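Local structure of computational designed protein based on evolution (Synthetic construct, 6JCC) at residues E14-I19 with K57-F62; D24-L29 with E45-K50; E30-R35 with L64-A69. The protein is a computationally designed protein of no established function, with a caspase recruitment domain-like sequence and a compact all-helical fold suggestive of the death-domain clan. All coordinates share one frame; numbering follows the deposited sequence.

Contact 1: E14-I19 with K57-F62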
ATOM      1  N   GLU A  14       6.712  -4.132   6.182  1.00 11.90           N
ATOM      2  CA  GLU A  14       6.024  -4.592   7.390  1.00 13.54           C
ATOM      3  C   GLU A  14       4.635  -3.969   7.532  1.00 13.03           C
ATOM      4  O   GLU A  14       3.686  -4.652   7.899  1.00 12.89           O
ATOM      5  CB  GLU A  14       6.861  -4.275   8.633  1.00 15.14           C
ATOM      6  N   ILE A  15       4.529  -2.677   7.236  1.00 12.16           N
ATOM      7  CA  ILE A  15       3.253  -1.960   7.321  1.00 12.20           C
ATOM      8  C   ILE A  15       2.272  -2.455   6.267  1.00 10.97           C
ATOM      9  O   ILE A  15       1.103  -2.657   6.569  1.00 11.23           O
ATOM     10  CB  ILE A  15       3.449  -0.435   7.213  1.00 13.91           C
ATOM     11  CG1 ILE A  15       4.221   0.055   8.435  1.00 15.76           C
ATOM     12  CG2 ILE A  15       2.114   0.299   7.151  1.00 14.00           C
ATOM     13  CD1 ILE A  15       5.062   1.266   8.166  1.00 17.73           C
ATOM     14  N   LEU A  16       2.748  -2.649   5.042  1.00 10.11           N
ATOM     15  CA  LEU A  16       1.907  -3.203   3.978  1.00  9.70           C
ATOM     16  C   LEU A  16       1.401  -4.600   4.340  1.00  9.73           C
ATOM     17  O   LEU A  16       0.225  -4.893   4.155  1.00 10.19           O
ATOM     18  CB  LEU A  16       2.652  -3.233   2.640  1.00  9.91           C
ATOM     19  CG  LEU A  16       2.955  -1.874   1.998  1.00 10.06           C
ATOM     20  CD1 LEU A  16       3.916  -2.041   0.831  1.00 10.65           C
ATOM     21  CD2 LEU A  16       1.691  -1.158   1.546  1.00  9.95           C
ATOM     22  N   ALA A  17       2.279  -5.440   4.883  1.00  9.81           N
ATOM     23  CA  ALA A  17       1.885  -6.775   5.355  1.00 10.01           C
ATOM     24  C   ALA A  17       0.850  -6.717   6.484  1.00 10.85           C
ATOM     25  O   ALA A  17      -0.096  -7.502   6.499  1.00 11.25           O
ATOM     26  CB  ALA A  17       3.106  -7.569   5.799  1.00  9.88           C
ATOM     27  N   GLU A  18       1.033  -5.786   7.414  1.00 11.77           N
ATOM     28  CA  GLU A  18       0.096  -5.599   8.522  1.00 13.48           C
ATOM     29  C   GLU A  18      -1.275  -5.120   8.040  1.00 12.73           C
ATOM     30  O   GLU A  18      -2.300  -5.591   8.528  1.00 12.55           O
ATOM     31  CB  GLU A  18       0.677  -4.639   9.564  1.00 16.17           C
ATOM     32  CG  GLU A  18      -0.185  -4.462  10.806  1.00 19.80           C
ATOM     33  CD  GLU A  18       0.506  -3.681  11.912  1.00 22.36           C
ATOM     34  OE1 GLU A  18       1.626  -3.173  11.698  1.00 22.88           O
ATOM     35  OE2 GLU A  18      -0.091  -3.560  13.000  1.00 24.89           O
ATOM     36  N   ILE A  19      -1.286  -4.185   7.090  1.00 11.87           N
ATOM     37  CA  ILE A  19      -2.538  -3.739   6.459  1.00 11.48           C
ATOM     38  C   ILE A  19      -3.251  -4.938   5.834  1.00 11.83           C
ATOM     39  O   ILE A  19      -4.431  -5.166   6.098  1.00 12.08           O
ATOM     40  CB  ILE A  19      -2.291  -2.641   5.391  1.00 11.28           C
ATOM     41  CG1 ILE A  19      -1.871  -1.330   6.063  1.00 11.42           C
ATOM     42  CG2 ILE A  19      -3.543  -2.385   4.551  1.00 11.41           C
ATOM     43  CD1 ILE A  19      -1.147  -0.373   5.139  1.00 11.48           C
ATOM     44  N   LYS A  57       5.669  -7.648  -0.833  1.00 12.01           N
ATOM     45  CA  LYS A  57       6.813  -7.567  -1.739  1.00 13.74           C
ATOM     46  C   LYS A  57       6.397  -7.312  -3.195  1.00 13.12           C
ATOM     47  O   LYS A  57       7.115  -6.652  -3.932  1.00 13.91           O
ATOM     48  CB  LYS A  57       7.673  -8.832  -1.642  1.00 15.73           C
ATOM     49  CG  LYS A  57       8.881  -8.875  -2.575  1.00 18.48           C
ATOM     50  CD  LYS A  57       9.840  -7.696  -2.410  1.00 21.27           C
ATOM     51  CE  LYS A  57      10.569  -7.685  -1.073  1.00 24.20           C
ATOM     52  NZ  LYS A  57      11.569  -8.779  -0.961  1.00 25.76           N
ATOM     53  N   LYS A  58       5.251  -7.845  -3.600  1.00 12.97           N
ATOM     54  CA  LYS A  58       4.710  -7.586  -4.934  1.00 13.57           C
ATOM     55  C   LYS A  58       3.999  -6.229  -4.947  1.00 11.36           C
ATOM     56  O   LYS A  58       4.146  -5.456  -5.889  1.00 11.06           O
ATOM     57  CB  LYS A  58       3.740  -8.693  -5.358  1.00 17.04           C
ATOM     58  CG  LYS A  58       4.308 -10.108  -5.322  1.00 21.75           C
ATOM     59  CD  LYS A  58       5.275 -10.383  -6.462  1.00 28.04           C
ATOM     60  CE  LYS A  58       5.841 -11.795  -6.372  1.00 34.01           C
ATOM     61  NZ  LYS A  58       6.230 -12.344  -7.700  1.00 38.21           N
ATOM     62  N   LEU A  59       3.244  -5.938  -3.890  1.00 10.08           N
ATOM     63  CA  LEU A  59       2.447  -4.709  -3.819  1.00  9.91           C
ATOM     64  C   LEU A  59       3.294  -3.436  -3.785  1.00  9.07           C
ATOM     65  O   LEU A  59       2.894  -2.418  -4.345  1.00  8.62           O
ATOM     66  CB  LEU A  59       1.513  -4.743  -2.602  1.00 11.39           C
ATOM     67  CG  LEU A  59       0.486  -3.612  -2.456  1.00 12.94           C
ATOM     68  CD1 LEU A  59      -0.427  -3.513  -3.670  1.00 13.97           C
ATOM     69  CD2 LEU A  59      -0.337  -3.816  -1.194  1.00 14.01           C
ATOM     70  N   ILE A  60       4.462  -3.497  -3.145  1.00  8.76           N
ATOM     71  CA  ILE A  60       5.332  -2.317  -3.007  1.00  8.78           C
ATOM     72  C   ILE A  60       5.651  -1.642  -4.352  1.00  8.18           C
ATOM     73  O   ILE A  60       5.762  -0.421  -4.416  1.00  8.51           O
ATOM     74  CB  ILE A  60       6.635  -2.641  -2.219  1.00  9.20           C
ATOM     75  CG1 ILE A  60       7.344  -1.350  -1.788  1.00  9.93           C
ATOM     76  CG2 ILE A  60       7.567  -3.544  -3.021  1.00  9.27           C
ATOM     77  CD1 ILE A  60       8.488  -1.566  -0.820  1.00 10.65           C
ATOM     78  N   ASP A  61       5.789  -2.433  -5.418  1.00  7.98           N
ATOM     79  CA  ASP A  61       6.056  -1.892  -6.762  1.00  7.70           C
ATOM     80  C   ASP A  61       4.985  -0.905  -7.205  1.00  7.52           C
ATOM     81  O   ASP A  61       5.289   0.121  -7.805  1.00  8.34           O
ATOM     82  CB  ASP A  61       6.151  -3.015  -7.801  1.00  8.15           C
ATOM     83  CG  ASP A  61       7.411  -3.839  -7.663  1.00  8.78           C
ATOM     84  OD1 ASP A  61       8.380  -3.374  -7.030  1.00  8.71           O
ATOM     85  OD2 ASP A  61       7.441  -4.954  -8.215  1.00  8.95           O
ATOM     86  N   PHE A  62       3.735  -1.223  -6.898  1.00  7.17           N
ATOM     87  CA  PHE A  62       2.612  -0.366  -7.266  1.00  7.22           C
ATOM     88  C   PHE A  62       2.472   0.817  -6.316  1.00  7.44           C
ATOM     89  O   PHE A  62       2.167   1.930  -6.754  1.00  7.83           O
ATOM     90  CB  PHE A  62       1.336  -1.199  -7.345  1.00  7.79           C
ATOM     91  CG  PHE A  62       1.429  -2.304  -8.352  1.00  8.94           C
ATOM     92  CD1 PHE A  62       1.295  -2.026  -9.707  1.00  9.94           C
ATOM     93  CD2 PHE A  62       1.702  -3.610  -7.958  1.00  9.86           C
ATOM     94  CE1 PHE A  62       1.401  -3.034 -10.653  1.00 10.97           C
ATOM     95  CE2 PHE A  62       1.809  -4.624  -8.901  1.00 11.12           C
ATOM     96  CZ  PHE A  62       1.660  -4.335 -10.249  1.00 11.54           C
TER
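Leu16 divides its two methyls between neighbouring residues of the facing helix. CD1 sits over the root of Ile60, 4.1 Å from both Ile60 CA and Ile60 CB, and therefore rests on the start of the side chain and the backbone beneath it. The other branch, Leu16 CD2, meets a methyl of the same kind, Leu59 CD2, at 4.3 Å. No hydrogen bond crosses this pair of segments; the contact is purely apolar, which suits three residues that are all buried.

With CG of Leu16 anti to its carbonyl carbon (chi1 -69°) and chi2 extended, CD1 runs on toward Ile60 while CD2 branches toward Leu59. The Leu16 and Ile60 side chains cross at about a right angle, and it is CA and CB of Ile60, not its CG1 branch, that meet Leu16 CD1. The CA-CB bond of Leu59 points at the opposing helix, and its methyl comes in beside Leu16. A leucine fits the first position because one residue with two branches can touch two partners; beta-branched Ile60 has bulk close to its backbone, where Leu16 CD1 rests. Leu16 CA and Ile60 CA are 7.8 Å apart.

Further out, Leu16 also touches Ala56 and Ile63, so helix 52-63 surrounds it with four residues spaced as a knobs-into-holes socket requires. Ile60 in turn packs on Leu12 and Leu13, one turn earlier on helix 6-22. On an adjoining flank of that helix, Ile15 touches Lys89 and Tyr93 and Ile19 packs on Leu86, so helix 6-22 contacts both helix 52-63 and helix 84-93 in the interior of the bundle.

Contact 2: D24-L29 with E45-K50; sequences DPTKIL and EVLDLK
Both methyls of Leu47 close on the ring of Pro25, just behind an Asx turn that opens the loop after helix 6-22. This is the tight half of the contact: Leu47 CD2 lies 3.4 Å from Pro25 CG, nearer than carbon atoms usually come, and Leu47 CD1 is 3.7 Å from the same Pro25 CG and also lies near CD of the ring. With CG of the leucine anti to its carbonyl carbon (chi1 -55°) and chi2 extended, the fork points away from helix 40-47 toward the loop. Proline suits its place twice over: its rigid ring is a firm apolar surface, and having no N-H it leaves no backbone donor to satisfy inside the turn.

The outer half is looser and more polar. Leu47 CD1 also lies 3.6 Å from Asp24 OD1 and 3.8 Å from Thr26 OG1, contacts of a methyl with oxygens that are occupied with each other. Asp24 is exposed and Thr26 partly so, which agrees with their polar character at this border. Were Leu47 replaced by an alanine, both methyls would be lost, which would probably open a gap against the Pro25 ring. Leu47 closes helix 40-47 and also touches Gln55 of helix 52-63, while one turn back Leu43 packs on Thr26 and Leu29; the end of helix 40-47 is thus laid against the loop that leads to helix 30-34.

Two bonds grip a single carboxylate oxygen and fix the turn. The Thr26 hydroxyl donates to Asp24 OD1 from the syn side, and Thr26 N, 3.0 Å from Asp24 OD1, approaches the same face more steeply, 60° out of the carboxylate plane.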
ATOM      1  N   ASP A  24      -8.529  -6.155   3.196  1.00 10.42           N
ATOM      2  CA  ASP A  24      -8.280  -6.372   1.770  1.00  9.51           C
ATOM      3  C   ASP A  24      -7.767  -5.052   1.189  1.00  9.88           C
ATOM      4  O   ASP A  24      -8.501  -4.071   1.181  1.00  9.78           O
ATOM      5  CB  ASP A  24      -9.586  -6.786   1.080  1.00  8.93           C
ATOM      6  CG  ASP A  24      -9.456  -6.961  -0.436  1.00  7.36           C
ATOM      7  OD1 ASP A  24      -8.368  -6.785  -1.017  1.00  8.39           O
ATOM      8  OD2 ASP A  24     -10.487  -7.279  -1.051  1.00  8.15           O
ATOM      9  N   PRO A  25      -6.512  -5.020   0.701  1.00 10.43           N
ATOM     10  CA  PRO A  25      -5.983  -3.737   0.208  1.00 10.38           C
ATOM     11  C   PRO A  25      -6.734  -3.150  -0.996  1.00  9.66           C
ATOM     12  O   PRO A  25      -6.625  -1.953  -1.247  1.00  9.51           O
ATOM     13  CB  PRO A  25      -4.531  -4.063  -0.156  1.00 11.69           C
ATOM     14  CG  PRO A  25      -4.522  -5.522  -0.407  1.00 12.81           C
ATOM     15  CD  PRO A  25      -5.533  -6.111   0.527  1.00 11.76           C
ATOM     16  N   THR A  26      -7.492  -3.978  -1.717  1.00  9.32           N
ATOM     17  CA  THR A  26      -8.442  -3.500  -2.729  1.00  9.25           C
ATOM     18  C   THR A  26      -9.265  -2.316  -2.214  1.00  8.82           C
ATOM     19  O   THR A  26      -9.492  -1.355  -2.943  1.00  8.50           O
ATOM     20  CB  THR A  26      -9.401  -4.626  -3.169  1.00  9.90           C
ATOM     21  OG1 THR A  26      -8.641  -5.787  -3.527  1.00 10.11           O
ATOM     22  CG2 THR A  26     -10.253  -4.197  -4.366  1.00 10.64           C
ATOM     23  N   LYS A  27      -9.672  -2.383  -0.950  1.00  9.12           N
ATOM     24  CA  LYS A  27     -10.494  -1.340  -0.335  1.00  9.57           C
ATOM     25  C   LYS A  27      -9.805   0.006  -0.171  1.00  9.15           C
ATOM     26  O   LYS A  27     -10.455   1.037  -0.269  1.00  9.78           O
ATOM     27  CB  LYS A  27     -11.018  -1.815   1.017  1.00 10.92           C
ATOM     28  CG  LYS A  27     -12.033  -2.925   0.868  1.00 12.73           C
ATOM     29  CD  LYS A  27     -12.586  -3.359   2.203  1.00 15.38           C
ATOM     30  CE  LYS A  27     -13.658  -4.416   2.023  1.00 18.54           C
ATOM     31  NZ  LYS A  27     -14.951  -3.828   1.589  1.00 20.95           N
ATOM     32  N   ILE A  28      -8.503  -0.013   0.085  1.00  8.45           N
ATOM     33  CA  ILE A  28      -7.733   1.235   0.217  1.00  8.78           C
ATOM     34  C   ILE A  28      -7.103   1.694  -1.101  1.00  8.43           C
ATOM     35  O   ILE A  28      -6.630   2.820  -1.192  1.00  8.63           O
ATOM     36  CB  ILE A  28      -6.677   1.168   1.348  1.00  9.99           C
ATOM     37  CG1 ILE A  28      -5.555   0.166   1.041  1.00 10.73           C
ATOM     38  CG2 ILE A  28      -7.358   0.837   2.672  1.00 10.13           C
ATOM     39  CD1 ILE A  28      -4.359   0.297   1.959  1.00 11.58           C
ATOM     40  N   LEU A  29      -7.101   0.822  -2.109  1.00  8.14           N
ATOM     41  CA  LEU A  29      -6.574   1.149  -3.441  1.00  8.20           C
ATOM     42  C   LEU A  29      -7.640   1.634  -4.435  1.00  8.43           C
ATOM     43  O   LEU A  29      -7.368   1.705  -5.633  1.00  8.34           O
ATOM     44  CB  LEU A  29      -5.842  -0.070  -4.019  1.00  8.39           C
ATOM     45  CG  LEU A  29      -4.556  -0.479  -3.299  1.00  9.18           C
ATOM     46  CD1 LEU A  29      -4.152  -1.891  -3.693  1.00  9.75           C
ATOM     47  CD2 LEU A  29      -3.429   0.501  -3.589  1.00  9.77           C
ATOM     48  N   GLU A  45      -3.685 -11.255  -8.719  1.00 19.61           N
ATOM     49  CA  GLU A  45      -2.453 -12.047  -8.711  1.00 22.36           C
ATOM     50  C   GLU A  45      -1.531 -11.679  -7.560  1.00 22.39           C
ATOM     51  O   GLU A  45      -0.894 -12.549  -6.980  1.00 23.13           O
ATOM     52  CB  GLU A  45      -1.700 -11.895 -10.028  1.00 25.61           C
ATOM     53  CG  GLU A  45      -2.412 -12.530 -11.206  1.00 28.27           C
ATOM     54  CD  GLU A  45      -1.640 -12.434 -12.505  1.00 30.82           C
ATOM     55  OE1 GLU A  45      -0.701 -11.620 -12.603  1.00 30.53           O
ATOM     56  OE2 GLU A  45      -1.987 -13.176 -13.442  1.00 31.36           O
ATOM     57  N   VAL A  46      -1.457 -10.388  -7.247  1.00 21.72           N
ATOM     58  CA  VAL A  46      -0.677  -9.899  -6.105  1.00 22.28           C
ATOM     59  C   VAL A  46      -1.201 -10.459  -4.778  1.00 22.14           C
ATOM     60  O   VAL A  46      -0.409 -10.809  -3.909  1.00 23.64           O
ATOM     61  CB  VAL A  46      -0.637  -8.346  -6.064  1.00 22.71           C
ATOM     62  CG1 VAL A  46      -0.093  -7.819  -4.738  1.00 23.68           C
ATOM     63  CG2 VAL A  46       0.210  -7.813  -7.208  1.00 22.67           C
ATOM     64  N   LEU A  47      -2.519 -10.538  -4.633  1.00 22.16           N
ATOM     65  CA  LEU A  47      -3.138 -10.925  -3.367  1.00 23.57           C
ATOM     66  C   LEU A  47      -3.418 -12.425  -3.177  1.00 24.83           C
ATOM     67  O   LEU A  47      -3.496 -12.877  -2.035  1.00 26.40           O
ATOM     68  CB  LEU A  47      -4.416 -10.114  -3.153  1.00 23.51           C
ATOM     69  CG  LEU A  47      -4.265  -8.585  -3.217  1.00 23.27           C
ATOM     70  CD1 LEU A  47      -5.618  -7.947  -2.967  1.00 23.59           C
ATOM     71  CD2 LEU A  47      -3.224  -8.027  -2.255  1.00 22.69           C
ATOM     72  N   ASP A  48      -3.567 -13.182  -4.263  1.00 24.67           N
ATOM     73  CA  ASP A  48      -3.816 -14.630  -4.168  1.00 25.73           C
ATOM     74  C   ASP A  48      -2.579 -15.422  -3.786  1.00 25.29           C
ATOM     75  O   ASP A  48      -1.495 -15.036  -4.127  1.00 24.77           O
ATOM     76  CB  ASP A  48      -4.237 -15.202  -5.523  1.00 27.73           C
ATOM     77  CG  ASP A  48      -5.656 -14.846  -5.927  1.00 29.49           C
ATOM     78  OD1 ASP A  48      -6.447 -14.346  -5.102  1.00 30.57           O
ATOM     79  OD2 ASP A  48      -5.982 -15.085  -7.110  1.00 30.49           O
ATOM     80  N   LEU A  49      -2.774 -16.570  -3.146  1.00 25.97           N
ATOM     81  CA  LEU A  49      -1.725 -17.591  -2.933  1.00 27.73           C
ATOM     82  C   LEU A  49      -0.460 -17.180  -2.198  1.00 28.69           C
ATOM     83  O   LEU A  49       0.642 -17.636  -2.534  1.00 29.42           O
ATOM     84  CB  LEU A  49      -1.312 -18.222  -4.267  1.00 28.77           C
ATOM     85  CG  LEU A  49      -2.426 -18.615  -5.220  1.00 29.20           C
ATOM     86  CD1 LEU A  49      -1.801 -19.283  -6.433  1.00 28.85           C
ATOM     87  CD2 LEU A  49      -3.439 -19.514  -4.526  1.00 30.12           C
ATOM     88  N   LYS A  50      -0.602 -16.352  -1.177  1.00 27.50           N
ATOM     89  CA  LYS A  50       0.555 -15.972  -0.398  1.00 30.53           C
ATOM     90  C   LYS A  50       0.229 -15.417   0.972  1.00 24.78           C
ATOM     91  O   LYS A  50      -0.911 -15.086   1.287  1.00 20.27           O
ATOM     92  CB  LYS A  50       1.425 -14.973  -1.175  1.00 32.78           C
ATOM     93  CG  LYS A  50       0.682 -13.998  -2.070  1.00 34.71           C
ATOM     94  CD  LYS A  50       0.938 -14.252  -3.541  1.00 36.43           C
ATOM     95  CE  LYS A  50       1.781 -13.173  -4.170  1.00 38.57           C
ATOM     96  NZ  LYS A  50       2.204 -13.637  -5.507  1.00 40.51           N
TER

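Contact 3: E30-R35 with L64-A69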
ATOM      1  N   GLU A  30      -8.828   1.993  -3.945  1.00  8.99           N
ATOM      2  CA  GLU A  30      -9.933   2.465  -4.792  1.00 10.29           C
ATOM      3  C   GLU A  30      -9.512   3.480  -5.837  1.00  9.96           C
ATOM      4  O   GLU A  30      -9.697   3.260  -7.027  1.00  9.32           O
ATOM      5  CB  GLU A  30     -11.032   3.112  -3.946  1.00 12.39           C
ATOM      6  CG  GLU A  30     -12.183   2.207  -3.599  1.00 13.73           C
ATOM      7  CD  GLU A  30     -13.381   3.006  -3.158  1.00 13.73           C
ATOM      8  OE1 GLU A  30     -13.297   3.668  -2.107  1.00 12.94           O
ATOM      9  OE2 GLU A  30     -14.395   2.987  -3.876  1.00 12.48           O
ATOM     10  N   GLU A  31      -8.954   4.595  -5.378  1.00 10.40           N
ATOM     11  CA  GLU A  31      -8.624   5.688  -6.279  1.00 11.68           C
ATOM     12  C   GLU A  31      -7.534   5.319  -7.284  1.00 10.15           C
ATOM     13  O   GLU A  31      -7.708   5.560  -8.472  1.00  9.48           O
ATOM     14  CB  GLU A  31      -8.279   6.973  -5.515  1.00 14.07           C
ATOM     15  CG  GLU A  31      -8.110   8.188  -6.411  1.00 17.05           C
ATOM     16  CD  GLU A  31      -9.387   8.547  -7.158  1.00 19.42           C
ATOM     17  OE1 GLU A  31     -10.480   8.411  -6.576  1.00 20.62           O
ATOM     18  OE2 GLU A  31      -9.307   8.963  -8.326  1.00 20.93           O
ATOM     19  N   PRO A  32      -6.420   4.722  -6.825  1.00  9.53           N
ATOM     20  CA  PRO A  32      -5.428   4.282  -7.807  1.00  9.44           C
ATOM     21  C   PRO A  32      -5.960   3.254  -8.815  1.00  8.30           C
ATOM     22  O   PRO A  32      -5.560   3.281  -9.967  1.00  7.77           O
ATOM     23  CB  PRO A  32      -4.303   3.682  -6.958  1.00 10.21           C
ATOM     24  CG  PRO A  32      -4.551   4.096  -5.563  1.00 10.76           C
ATOM     25  CD  PRO A  32      -5.904   4.692  -5.444  1.00 10.19           C
ATOM     26  N   LEU A  33      -6.865   2.378  -8.382  1.00  7.83           N
ATOM     27  CA  LEU A  33      -7.503   1.421  -9.296  1.00  7.81           C
ATOM     28  C   LEU A  33      -8.349   2.121 -10.367  1.00  8.32           C
ATOM     29  O   LEU A  33      -8.303   1.744 -11.532  1.00  7.92           O
ATOM     30  CB  LEU A  33      -8.350   0.389  -8.539  1.00  7.80           C
ATOM     31  CG  LEU A  33      -7.563  -0.702  -7.802  1.00  8.07           C
ATOM     32  CD1 LEU A  33      -8.421  -1.379  -6.742  1.00  7.82           C
ATOM     33  CD2 LEU A  33      -6.997  -1.735  -8.765  1.00  8.55           C
ATOM     34  N   ARG A  34      -9.099   3.146  -9.975  1.00  9.11           N
ATOM     35  CA  ARG A  34      -9.862   3.956 -10.936  1.00 10.21           C
ATOM     36  C   ARG A  34      -8.987   4.703 -11.917  1.00 10.14           C
ATOM     37  O   ARG A  34      -9.434   5.040 -13.003  1.00 10.84           O
ATOM     38  CB  ARG A  34     -10.697   5.007 -10.231  1.00 11.87           C
ATOM     39  CG  ARG A  34     -11.821   4.451  -9.423  1.00 13.66           C
ATOM     40  CD  ARG A  34     -12.666   5.574  -8.857  1.00 15.39           C
ATOM     41  NE  ARG A  34     -13.364   5.097  -7.680  1.00 17.73           N
ATOM     42  CZ  ARG A  34     -14.124   5.835  -6.889  1.00 20.92           C
ATOM     43  NH1 ARG A  34     -14.309   7.125  -7.135  1.00 23.10           N
ATOM     44  NH2 ARG A  34     -14.705   5.266  -5.843  1.00 22.07           N
ATOM     45  N   ARG A  35      -7.760   4.998 -11.497  1.00 10.13           N
ATOM     46  CA  ARG A  35      -6.785   5.717 -12.311  1.00 10.60           C
ATOM     47  C   ARG A  35      -5.768   4.793 -13.003  1.00 10.41           C
ATOM     48  O   ARG A  35      -4.727   5.251 -13.476  1.00 10.99           O
ATOM     49  CB  ARG A  35      -6.110   6.782 -11.438  1.00 11.45           C
ATOM     50  CG  ARG A  35      -7.101   7.857 -11.015  1.00 13.00           C
ATOM     51  CD  ARG A  35      -6.712   8.609  -9.764  1.00 14.71           C
ATOM     52  NE  ARG A  35      -5.478   9.360  -9.924  1.00 15.31           N
ATOM     53  CZ  ARG A  35      -5.232  10.581  -9.439  1.00 15.41           C
ATOM     54  NH1 ARG A  35      -4.050  11.126  -9.675  1.00 15.67           N
ATOM     55  NH2 ARG A  35      -6.140  11.277  -8.743  1.00 15.25           N
ATOM     56  N   LEU A  64       4.912   2.378  -4.880  1.00  8.39           N
ATOM     57  CA  LEU A  64       5.931   3.366  -5.245  1.00  8.94           C
ATOM     58  C   LEU A  64       5.643   4.130  -6.545  1.00  9.39           C
ATOM     59  O   LEU A  64       6.302   5.132  -6.816  1.00 10.19           O
ATOM     60  CB  LEU A  64       7.323   2.721  -5.279  1.00 10.09           C
ATOM     61  CG  LEU A  64       7.820   2.209  -3.920  1.00 11.82           C
ATOM     62  CD1 LEU A  64       9.140   1.478  -4.100  1.00 13.16           C
ATOM     63  CD2 LEU A  64       7.967   3.318  -2.887  1.00 12.70           C
ATOM     64  N   LYS A  65       4.657   3.678  -7.328  1.00  9.04           N
ATOM     65  CA  LYS A  65       4.193   4.403  -8.516  1.00  9.86           C
ATOM     66  C   LYS A  65       3.016   5.350  -8.247  1.00  8.95           C
ATOM     67  O   LYS A  65       2.550   6.019  -9.171  1.00  9.30           O
ATOM     68  CB  LYS A  65       3.822   3.411  -9.627  1.00 12.20           C
ATOM     69  CG  LYS A  65       5.009   2.598 -10.118  1.00 15.52           C
ATOM     70  CD  LYS A  65       4.758   1.941 -11.466  1.00 20.45           C
ATOM     71  CE  LYS A  65       3.704   0.851 -11.389  1.00 25.77           C
ATOM     72  NZ  LYS A  65       3.688   0.035 -12.636  1.00 30.94           N
ATOM     73  N   LEU A  66       2.543   5.429  -7.001  1.00  8.17           N
ATOM     74  CA  LEU A  66       1.421   6.312  -6.670  1.00  7.95           C
ATOM     75  C   LEU A  66       1.785   7.780  -6.872  1.00  8.28           C
ATOM     76  O   LEU A  66       2.884   8.206  -6.522  1.00  9.30           O
ATOM     77  CB  LEU A  66       0.975   6.117  -5.218  1.00  7.87           C
ATOM     78  CG  LEU A  66       0.382   4.767  -4.810  1.00  8.15           C
ATOM     79  CD1 LEU A  66       0.352   4.643  -3.294  1.00  8.31           C
ATOM     80  CD2 LEU A  66      -1.009   4.562  -5.382  1.00  8.65           C
ATOM     81  N   SER A  67       0.850   8.546  -7.427  1.00  8.05           N
ATOM     82  CA  SER A  67       0.966  10.001  -7.461  1.00  8.20           C
ATOM     83  C   SER A  67       0.704  10.540  -6.051  1.00  8.37           C
ATOM     84  O   SER A  67       0.190   9.811  -5.200  1.00  8.58           O
ATOM     85  CB  SER A  67      -0.045  10.594  -8.435  1.00  8.15           C
ATOM     86  OG  SER A  67      -1.357  10.522  -7.908  1.00  7.80           O
ATOM     87  N   PRO A  68       1.044  11.817  -5.791  1.00  8.79           N
ATOM     88  CA  PRO A  68       0.770  12.388  -4.468  1.00  9.02           C
ATOM     89  C   PRO A  68      -0.689  12.269  -4.005  1.00  8.94           C
ATOM     90  O   PRO A  68      -0.935  11.878  -2.864  1.00  9.34           O
ATOM     91  CB  PRO A  68       1.170  13.851  -4.643  1.00  9.19           C
ATOM     92  CG  PRO A  68       2.284  13.788  -5.624  1.00  9.26           C
ATOM     93  CD  PRO A  68       1.883  12.720  -6.603  1.00  8.97           C
ATOM     94  N   ALA A  69      -1.634  12.589  -4.886  1.00  8.84           N
ATOM     95  CA  ALA A  69      -3.064  12.489  -4.563  1.00  8.95           C
ATOM     96  C   ALA A  69      -3.506  11.044  -4.340  1.00  8.52           C
ATOM     97  O   ALA A  69      -4.352  10.775  -3.490  1.00  9.26           O
ATOM     98  CB  ALA A  69      -3.908  13.130  -5.652  1.00  9.24           C
TER
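Pro32 meets one methyl of Leu66 with its CB and CG: CD2 of the leucine lies 3.6 Å from Pro32 CG and 3.8 Å from Pro32 CB, and the two side chains cross obliquely. The CA-CB bond of Leu66 does not aim at Pro32; CD1 is the branch that continues the chain, and CD2 turns aside to meet the ring. A proline can occupy this place early in helix 30-34, where the missing N-H costs little, and both residues are buried.

Arg35 makes the outer, polar half. Its chain bends at chi3 (63°), bringing the guanidinium obliquely up to Ser67 and Ala69. NH1 is 3.3 Å from Ser67 OG, but the angle is too poor for a hydrogen bond, and NH2 passes 4.2 Å from Ala69 CB. The group is held by charge instead: NE makes a salt bridge with Glu70, and Glu31 OE2 lies at the edge, in the guanidinium plane, as a long salt bridge to NH2.

Ser67 has its own task. With OG set between its N and carbonyl carbon (chi1 73°), it N-caps helix 68-80, while Glu70 accepts from Ser67 N, completing a capping box. The same glutamate therefore serves both the cap and Arg35. Together these contacts lay short helix 30-34 against the start of helix 68-80, where Glu31 touches Ala73, Leu66 reaches Leu74, and Leu37 packs on both Pro32 and Leu66.

Along the chain the first segments come in the order 14-19, 24-29, 30-35, and their partners follow as 45-50, 57-62, 64-69. Both segments of contact 2 thus fall between those of contact 1, whereas contact 3 interlaces with each of the others. The centres of contacts 1 and 2 are about 10 Å apart, and that of contact 3 lies about 15 Å from either. Ile19 CG2 meets Ile28 CD1 at 3.8 Å between contacts 1 and 2, and Thr26 O meets Leu33 CD1 at 3.9 Å between contacts 2 and 3. Contacts 2 and 3 tie the loop after helix 6-22 and short helix 30-34 to helices 40-47 and 68-80, consistent with a single compact helical domain.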